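Long-range contacts in sucrose 6(F)-phosphate phosphorylase (Thermoanaerobacterium thermosaccharolyticum DSM 571, PDB 6S9V), which is a phosphorylase of the alpha-amylase family, with a catalytic domain built on a TIM barrel: residues A[253-257]-A[316-321]; A[280-285]-A[329-334]. All coordinates share one frame; numbering follows the deposited sequence. Where two conformers were deposited one is given.

Contact 1: residues A[253-257]-A[316-321]; sequences VHSQF and PDLDGL
The imidazole of H254 meets D317 through its edge, while F273 stacks on the ring. ND1 of H254 sends a nearly straight hydrogen bond, 2.8 Å long, to D317 OD2, which lies close to the ring plane; the carboxylate receives it on its syn side, 20° out of the carboxylate plane, which is itself turned 63° from the ring. D317 starts off away from 253-257, but its CG stands beside its own backbone N (chi1 -55°), bringing the carboxylate back to the histidine. Water 1 accepts from S255 N and sits 2.7 Å from D317 OD2, a second neighbour for that oxygen. The F257 ring has water 3 at its edge and the L321 methyl CD2 coming in obliquely, 3.6 Å from CD2 of the phenylalanine. Y261 meets the same ring edge-to-face.

D317 CA makes a CH···O contact of 3.2 Å with S255 O, and P316, which follows a cis peptide bond, lays its CG 3.5 Å from S255 CA. Water 3 accepts from F257 N and donates to D317 O and D319 O, stitching helix 257-265 to the type I turn 316-319. Q256 skirts D319, whose OD1 is held in a salt bridge by K315. The two loops thus join the outlet of barrel strand 248-251 to the approach to helix 324-336; H358 and Q359 of strand 357-361 touch P316 and H254 respectively.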
ATOM      1  N   VAL A 253      -6.273  -1.931  -4.273  1.00 19.64           N
ATOM      2  CA  VAL A 253      -7.398  -2.851  -4.383  1.00 20.45           C
ATOM      3  C   VAL A 253      -6.885  -4.233  -3.998  1.00 20.11           C
ATOM      4  O   VAL A 253      -6.030  -4.795  -4.691  1.00 21.02           O
ATOM      5  CB  VAL A 253      -8.000  -2.877  -5.798  1.00 21.90           C
ATOM      6  CG1 VAL A 253      -9.138  -3.901  -5.916  1.00 22.19           C
ATOM      7  CG2 VAL A 253      -8.503  -1.493  -6.181  1.00 22.64           C
ATOM      8  N   HIS A 254      -7.392  -4.769  -2.892  1.00 20.16           N
ATOM      9  CA  HIS A 254      -7.178  -6.164  -2.525  1.00 20.72           C
ATOM     10  C   HIS A 254      -8.347  -6.958  -3.100  1.00 20.60           C
ATOM     11  O   HIS A 254      -9.471  -6.869  -2.600  1.00 22.23           O
ATOM     12  CB  HIS A 254      -7.084  -6.318  -1.014  1.00 21.13           C
ATOM     13  CG  HIS A 254      -5.841  -5.724  -0.433  1.00 19.28           C
ATOM     14  ND1 HIS A 254      -4.589  -6.246  -0.674  1.00 18.44           N
ATOM     15  CD2 HIS A 254      -5.652  -4.634   0.346  1.00 18.66           C
ATOM     16  CE1 HIS A 254      -3.685  -5.522  -0.038  1.00 18.69           C
ATOM     17  NE2 HIS A 254      -4.305  -4.540   0.592  1.00 18.25           N
ATOM     18  N   SER A 255      -8.089  -7.727  -4.152  1.00 20.41           N
ATOM     19  CA  SER A 255      -9.147  -8.470  -4.819  0.54 21.83           C
ATOM     20  C   SER A 255      -8.528  -9.639  -5.575  1.00 21.26           C
ATOM     21  O   SER A 255      -7.309  -9.813  -5.601  1.00 20.48           O
ATOM     22  CB  SER A 255      -9.944  -7.567  -5.767  0.54 23.19           C
ATOM     23  OG  SER A 255     -10.977  -8.298  -6.403  0.54 25.46           O
ATOM     24  N   GLN A 256      -9.388 -10.434  -6.206  1.00 23.10           N
ATOM     25  CA  GLN A 256      -8.910 -11.481  -7.095  1.00 30.49           C
ATOM     26  C   GLN A 256      -8.131 -10.845  -8.239  1.00 24.23           C
ATOM     27  O   GLN A 256      -8.352  -9.686  -8.593  1.00 22.02           O
ATOM     28  CB  GLN A 256     -10.078 -12.304  -7.639  1.00 49.73           C
ATOM     29  CG  GLN A 256     -10.916 -12.990  -6.578  1.00 72.50           C
ATOM     30  CD  GLN A 256     -12.052 -13.805  -7.171  1.00 93.03           C
ATOM     31  OE1 GLN A 256     -12.422 -13.621  -8.333  1.00100.40           O
ATOM     32  NE2 GLN A 256     -12.614 -14.710  -6.375  1.00 99.74           N
ATOM     33  N   PHE A 257      -7.198 -11.614  -8.811  1.00 23.05           N
ATOM     34  CA  PHE A 257      -6.231 -11.027  -9.732  1.00 23.01           C
ATOM     35  C   PHE A 257      -6.905 -10.476 -10.986  1.00 22.86           C
ATOM     36  O   PHE A 257      -6.392  -9.531 -11.596  1.00 21.66           O
ATOM     37  CB  PHE A 257      -5.150 -12.055 -10.090  1.00 24.30           C
ATOM     38  CG  PHE A 257      -5.580 -13.071 -11.102  1.00 26.73           C
ATOM     39  CD1 PHE A 257      -5.459 -12.816 -12.457  1.00 29.65           C
ATOM     40  CD2 PHE A 257      -6.087 -14.296 -10.700  1.00 26.12           C
ATOM     41  CE1 PHE A 257      -5.858 -13.754 -13.386  1.00 29.98           C
ATOM     42  CE2 PHE A 257      -6.480 -15.239 -11.628  1.00 27.82           C
ATOM     43  CZ  PHE A 257      -6.365 -14.969 -12.971  1.00 28.94           C
ATOM     44  N   PRO A 316      -8.338 -11.978  -0.673  1.00 20.15           N
ATOM     45  CA  PRO A 316      -8.627 -12.628  -1.957  1.00 19.45           C
ATOM     46  C   PRO A 316      -7.506 -12.522  -2.989  1.00 19.09           C
ATOM     47  O   PRO A 316      -7.661 -13.049  -4.096  1.00 20.42           O
ATOM     48  CB  PRO A 316      -9.864 -11.865  -2.446  1.00 19.35           C
ATOM     49  CG  PRO A 316      -9.608 -10.461  -1.951  1.00 19.09           C
ATOM     50  CD  PRO A 316      -8.949 -10.635  -0.590  1.00 19.82           C
ATOM     51  N   ASP A 317      -6.400 -11.864  -2.628  1.00 19.61           N
ATOM     52  CA  ASP A 317      -5.398 -11.462  -3.617  1.00 20.74           C
ATOM     53  C   ASP A 317      -4.822 -12.655  -4.374  1.00 19.77           C
ATOM     54  O   ASP A 317      -4.475 -12.542  -5.563  1.00 18.92           O
ATOM     55  CB  ASP A 317      -4.279 -10.683  -2.930  1.00 21.59           C
ATOM     56  CG  ASP A 317      -4.797  -9.493  -2.142  1.00 21.95           C
ATOM     57  OD1 ASP A 317      -5.563  -9.714  -1.180  1.00 20.61           O
ATOM     58  OD2 ASP A 317      -4.455  -8.344  -2.499  1.00 21.80           O
ATOM     59  N   LEU A 318      -4.663 -13.786  -3.693  1.00 19.92           N
ATOM     60  CA  LEU A 318      -4.103 -14.995  -4.279  1.00 23.04           C
ATOM     61  C   LEU A 318      -5.171 -16.026  -4.642  1.00 23.54           C
ATOM     62  O   LEU A 318      -4.822 -17.158  -5.003  1.00 22.86           O
ATOM     63  CB  LEU A 318      -3.087 -15.619  -3.316  1.00 25.33           C
ATOM     64  CG  LEU A 318      -1.712 -14.964  -3.154  1.00 28.21           C
ATOM     65  CD1 LEU A 318      -0.860 -15.226  -4.388  1.00 31.47           C
ATOM     66  CD2 LEU A 318      -1.761 -13.486  -2.885  1.00 26.36           C
ATOM     67  N   ASP A 319      -6.455 -15.659  -4.578  1.00 23.14           N
ATOM     68  CA  ASP A 319      -7.526 -16.588  -4.934  1.00 25.05           C
ATOM     69  C   ASP A 319      -7.328 -17.110  -6.351  1.00 24.20           C
ATOM     70  O   ASP A 319      -7.094 -16.333  -7.284  1.00 24.20           O
ATOM     71  CB  ASP A 319      -8.894 -15.911  -4.841  1.00 27.75           C
ATOM     72  CG  ASP A 319      -9.385 -15.739  -3.413  1.00 31.68           C
ATOM     73  OD1 ASP A 319      -8.694 -16.158  -2.464  1.00 33.84           O
ATOM     74  OD2 ASP A 319     -10.482 -15.165  -3.251  1.00 34.28           O
ATOM     75  N   GLY A 320      -7.431 -18.430  -6.512  1.00 23.65           N
ATOM     76  CA  GLY A 320      -7.266 -19.050  -7.805  1.00 25.44           C
ATOM     77  C   GLY A 320      -5.833 -19.219  -8.253  1.00 25.79           C
ATOM     78  O   GLY A 320      -5.603 -19.779  -9.333  1.00 28.12           O
ATOM     79  N   LEU A 321      -4.864 -18.732  -7.470  1.00 24.09           N
ATOM     80  CA  LEU A 321      -3.453 -18.856  -7.791  1.00 24.41           C
ATOM     81  C   LEU A 321      -2.714 -19.830  -6.886  1.00 27.40           C
ATOM     82  O   LEU A 321      -1.652 -20.319  -7.273  1.00 27.11           O
ATOM     83  CB  LEU A 321      -2.756 -17.491  -7.691  1.00 22.82           C
ATOM     84  CG  LEU A 321      -3.416 -16.372  -8.500  1.00 23.84           C
ATOM     85  CD1 LEU A 321      -2.640 -15.081  -8.307  1.00 24.71           C
ATOM     86  CD2 LEU A 321      -3.522 -16.746  -9.952  1.00 24.58           C
TER
HETATM   87  O   HOH W   1      -5.315  -7.484  -4.922  1.00 18.85           O
HETATM   88  O   HOH W   2      -4.536  -9.906  -6.771  1.00 20.69           O
HETATM   89  O   HOH W   3      -6.196 -13.777  -7.300  1.00 22.41           O

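Contact 2: residues A[280-285]-A[329-334]; sequences LYTLIN and EVVDIC
E329 and N285 bring a carboxylate and an amide together across the two helices, their planes nearly parallel at 20°. The amide is probably turned over in the model, so which of its atoms faces which carboxylate oxygen is undecided. E329 gets there with CG anti to its backbone N (chi1 -177°) and a chain that bends at the next bond. Its OE1 also comes within 4.0 Å of Y281 CE2, and the carboxylate stands steeply to the tyrosine ring.

Beyond this polar end the contact is apolar. V330 works as a fork: CG2 comes to the edge of the Y281 ring, 4.0 Å from CD2, while CG1 points at L280 CD1 at 4.1 Å. That same leucine methyl touches C334 SG at 3.7 Å, so L280 reaches across to two successive turns of the other helix. I284 and I333 lie alongside one another head to tail, the branch methyl of each against the end of the other: I284 CG2 is 3.7 Å from I333 CD1, and I284 CD1 is 4.1 Å from I333 CG2. On both helices the touching residues are two adjacent pairs one turn apart, L280, Y281, I284 and N285 against E329, V330, I333 and C334.

The local axes cross at 77° and come within 10.7 Å at their closest. Helix 275-285 follows barrel strand 269-271, whereas in the chain helix 324-336 falls between barrel strands 302-304 and 388-392. Helix 364-367 packs beside the junction, with A367 touching both L280 and C334; M290 of helix 289-295 lies against Y281, and I360 of strand 357-361 against V331 and C334.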
ATOM      1  N   LEU A 280       7.729 -15.141  -0.697  1.00 21.54           N
ATOM      2  CA  LEU A 280       7.836 -15.962   0.513  1.00 23.35           C
ATOM      3  C   LEU A 280       7.810 -17.444   0.164  1.00 22.19           C
ATOM      4  O   LEU A 280       8.636 -18.231   0.648  1.00 21.63           O
ATOM      5  CB  LEU A 280       6.698 -15.644   1.481  1.00 27.74           C
ATOM      6  CG  LEU A 280       6.913 -14.634   2.603  1.00 33.08           C
ATOM      7  CD1 LEU A 280       5.628 -14.561   3.418  1.00 31.34           C
ATOM      8  CD2 LEU A 280       8.098 -14.996   3.489  1.00 38.45           C
ATOM      9  N   TYR A 281       6.826 -17.851  -0.643  1.00 21.57           N
ATOM     10  CA  TYR A 281       6.719 -19.249  -1.043  1.00 22.10           C
ATOM     11  C   TYR A 281       7.961 -19.703  -1.796  1.00 22.40           C
ATOM     12  O   TYR A 281       8.462 -20.815  -1.574  1.00 21.85           O
ATOM     13  CB  TYR A 281       5.465 -19.444  -1.901  1.00 22.90           C
ATOM     14  CG  TYR A 281       5.332 -20.834  -2.471  1.00 28.47           C
ATOM     15  CD1 TYR A 281       5.937 -21.177  -3.678  1.00 30.77           C
ATOM     16  CD2 TYR A 281       4.612 -21.810  -1.801  1.00 33.36           C
ATOM     17  CE1 TYR A 281       5.826 -22.458  -4.199  1.00 33.25           C
ATOM     18  CE2 TYR A 281       4.489 -23.095  -2.319  1.00 35.87           C
ATOM     19  CZ  TYR A 281       5.101 -23.411  -3.513  1.00 37.12           C
ATOM     20  OH  TYR A 281       4.981 -24.688  -4.016  1.00 42.06           O
ATOM     21  N   THR A 282       8.463 -18.856  -2.699  1.00 22.10           N
ATOM     22  CA  THR A 282       9.647 -19.188  -3.480  1.00 21.93           C
ATOM     23  C   THR A 282      10.820 -19.546  -2.578  1.00 21.65           C
ATOM     24  O   THR A 282      11.517 -20.545  -2.803  1.00 22.59           O
ATOM     25  CB  THR A 282      10.021 -17.997  -4.372  1.00 21.46           C
ATOM     26  OG1 THR A 282       8.945 -17.697  -5.278  1.00 19.43           O
ATOM     27  CG2 THR A 282      11.280 -18.286  -5.138  1.00 22.79           C
ATOM     28  N   LEU A 283      11.063 -18.722  -1.559  1.00 20.81           N
ATOM     29  CA  LEU A 283      12.226 -18.891  -0.698  1.00 20.91           C
ATOM     30  C   LEU A 283      12.018 -20.000   0.323  1.00 21.25           C
ATOM     31  O   LEU A 283      12.948 -20.771   0.598  1.00 22.22           O
ATOM     32  CB  LEU A 283      12.538 -17.566  -0.008  1.00 22.16           C
ATOM     33  CG  LEU A 283      12.849 -16.445  -1.000  1.00 23.76           C
ATOM     34  CD1 LEU A 283      12.829 -15.092  -0.311  1.00 22.87           C
ATOM     35  CD2 LEU A 283      14.195 -16.686  -1.658  1.00 25.73           C
ATOM     36  N   ILE A 284      10.813 -20.114   0.884  1.00 22.10           N
ATOM     37  CA  ILE A 284      10.555 -21.165   1.868  1.00 24.24           C
ATOM     38  C   ILE A 284      10.661 -22.544   1.226  1.00 25.30           C
ATOM     39  O   ILE A 284      11.197 -23.485   1.826  1.00 23.11           O
ATOM     40  CB  ILE A 284       9.177 -20.962   2.527  1.00 26.92           C
ATOM     41  CG1 ILE A 284       9.222 -19.780   3.499  1.00 30.44           C
ATOM     42  CG2 ILE A 284       8.728 -22.245   3.237  1.00 28.10           C
ATOM     43  CD1 ILE A 284       7.860 -19.335   3.993  1.00 32.59           C
ATOM     44  N   ASN A 285      10.153 -22.692   0.002  1.00 28.57           N
ATOM     45  CA  ASN A 285      10.090 -23.987  -0.667  1.00 29.55           C
ATOM     46  C   ASN A 285      11.207 -24.213  -1.680  1.00 27.02           C
ATOM     47  O   ASN A 285      11.278 -25.295  -2.268  1.00 26.41           O
ATOM     48  CB  ASN A 285       8.730 -24.135  -1.352  1.00 30.69           C
ATOM     49  CG  ASN A 285       7.586 -24.127  -0.365  1.00 35.17           C
ATOM     50  OD1 ASN A 285       6.671 -23.312  -0.457  1.00 39.97           O
ATOM     51  ND2 ASN A 285       7.629 -25.041   0.583  1.00 36.41           N
ATOM     52  N   GLU A 329       0.317 -23.653   4.371  1.00 25.92           N
ATOM     53  CA  GLU A 329       1.716 -23.950   4.660  1.00 27.51           C
ATOM     54  C   GLU A 329       2.481 -22.673   4.991  1.00 25.71           C
ATOM     55  O   GLU A 329       3.148 -22.586   6.028  1.00 24.51           O
ATOM     56  CB  GLU A 329       2.372 -24.665   3.472  1.00 32.17           C
ATOM     57  CG  GLU A 329       3.835 -25.068   3.731  1.00 38.02           C
ATOM     58  CD  GLU A 329       4.783 -24.754   2.573  1.00 42.25           C
ATOM     59  OE1 GLU A 329       4.368 -24.107   1.585  1.00 43.03           O
ATOM     60  OE2 GLU A 329       5.962 -25.161   2.653  1.00 43.48           O
ATOM     61  N   VAL A 330       2.410 -21.676   4.098  1.00 25.36           N
ATOM     62  CA  VAL A 330       3.144 -20.428   4.287  1.00 23.93           C
ATOM     63  C   VAL A 330       2.598 -19.655   5.483  1.00 22.24           C
ATOM     64  O   VAL A 330       3.364 -19.104   6.279  1.00 21.01           O
ATOM     65  CB  VAL A 330       3.090 -19.581   2.998  1.00 24.01           C
ATOM     66  CG1 VAL A 330       3.706 -18.212   3.223  1.00 21.90           C
ATOM     67  CG2 VAL A 330       3.795 -20.304   1.860  1.00 27.38           C
ATOM     68  N   VAL A 331       1.272 -19.598   5.627  1.00 22.20           N
ATOM     69  CA  VAL A 331       0.665 -18.884   6.749  1.00 23.47           C
ATOM     70  C   VAL A 331       1.135 -19.478   8.069  1.00 23.33           C
ATOM     71  O   VAL A 331       1.578 -18.758   8.975  1.00 23.10           O
ATOM     72  CB  VAL A 331      -0.869 -18.922   6.632  1.00 25.16           C
ATOM     73  CG1 VAL A 331      -1.531 -18.556   7.954  1.00 24.62           C
ATOM     74  CG2 VAL A 331      -1.327 -17.981   5.522  1.00 24.77           C
ATOM     75  N   ASP A 332       1.045 -20.800   8.193  1.00 23.75           N
ATOM     76  CA  ASP A 332       1.429 -21.465   9.434  1.00 24.42           C
ATOM     77  C   ASP A 332       2.906 -21.254   9.748  1.00 22.90           C
ATOM     78  O   ASP A 332       3.280 -21.094  10.916  1.00 23.77           O
ATOM     79  CB  ASP A 332       1.104 -22.955   9.345  1.00 27.51           C
ATOM     80  CG  ASP A 332      -0.387 -23.245   9.465  1.00 30.23           C
ATOM     81  OD1 ASP A 332      -1.156 -22.344   9.862  1.00 30.99           O
ATOM     82  OD2 ASP A 332      -0.792 -24.378   9.144  1.00 31.54           O
ATOM     83  N   ILE A 333       3.768 -21.290   8.726  1.00 21.56           N
ATOM     84  CA  ILE A 333       5.190 -21.038   8.956  1.00 22.11           C
ATOM     85  C   ILE A 333       5.410 -19.606   9.422  1.00 21.95           C
ATOM     86  O   ILE A 333       6.204 -19.354  10.336  1.00 22.14           O
ATOM     87  CB  ILE A 333       6.013 -21.361   7.691  1.00 22.50           C
ATOM     88  CG1 ILE A 333       6.033 -22.881   7.470  1.00 23.83           C
ATOM     89  CG2 ILE A 333       7.432 -20.770   7.798  1.00 22.57           C
ATOM     90  CD1 ILE A 333       6.632 -23.296   6.143  1.00 26.00           C
ATOM     91  N   CYS A 334       4.712 -18.640   8.814  1.00 22.03           N
ATOM     92  CA  CYS A 334       4.846 -17.259   9.272  1.00 21.36           C
ATOM     93  C   CYS A 334       4.357 -17.106  10.711  1.00 20.75           C
ATOM     94  O   CYS A 334       4.973 -16.390  11.516  1.00 20.80           O
ATOM     95  CB  CYS A 334       4.080 -16.313   8.346  1.00 20.61           C
ATOM     96  SG  CYS A 334       4.869 -16.081   6.736  1.00 21.86           S
TER

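The two contacts are successive steps along the same two chain paths. The loop of 316-321 runs into helix 324-336, which carries 329-334; F273, stacked on H254, and I274, against L321, lie just before helix 275-285, which carries 280-285. The centres of the two contacts are 18 Å apart and their nearest atoms about 8 Å, so they do not touch. Contact 1 lies at the C-terminal end of a barrel strand, where TIM-barrel enzymes keep their active sites; the H254 side chain is about 4 Å from a bound sulfate and about 5 Å from BTB, both probably from the crystallisation liquor, though such molecules often mark pockets. Contact 2 lies farther from the chain centre.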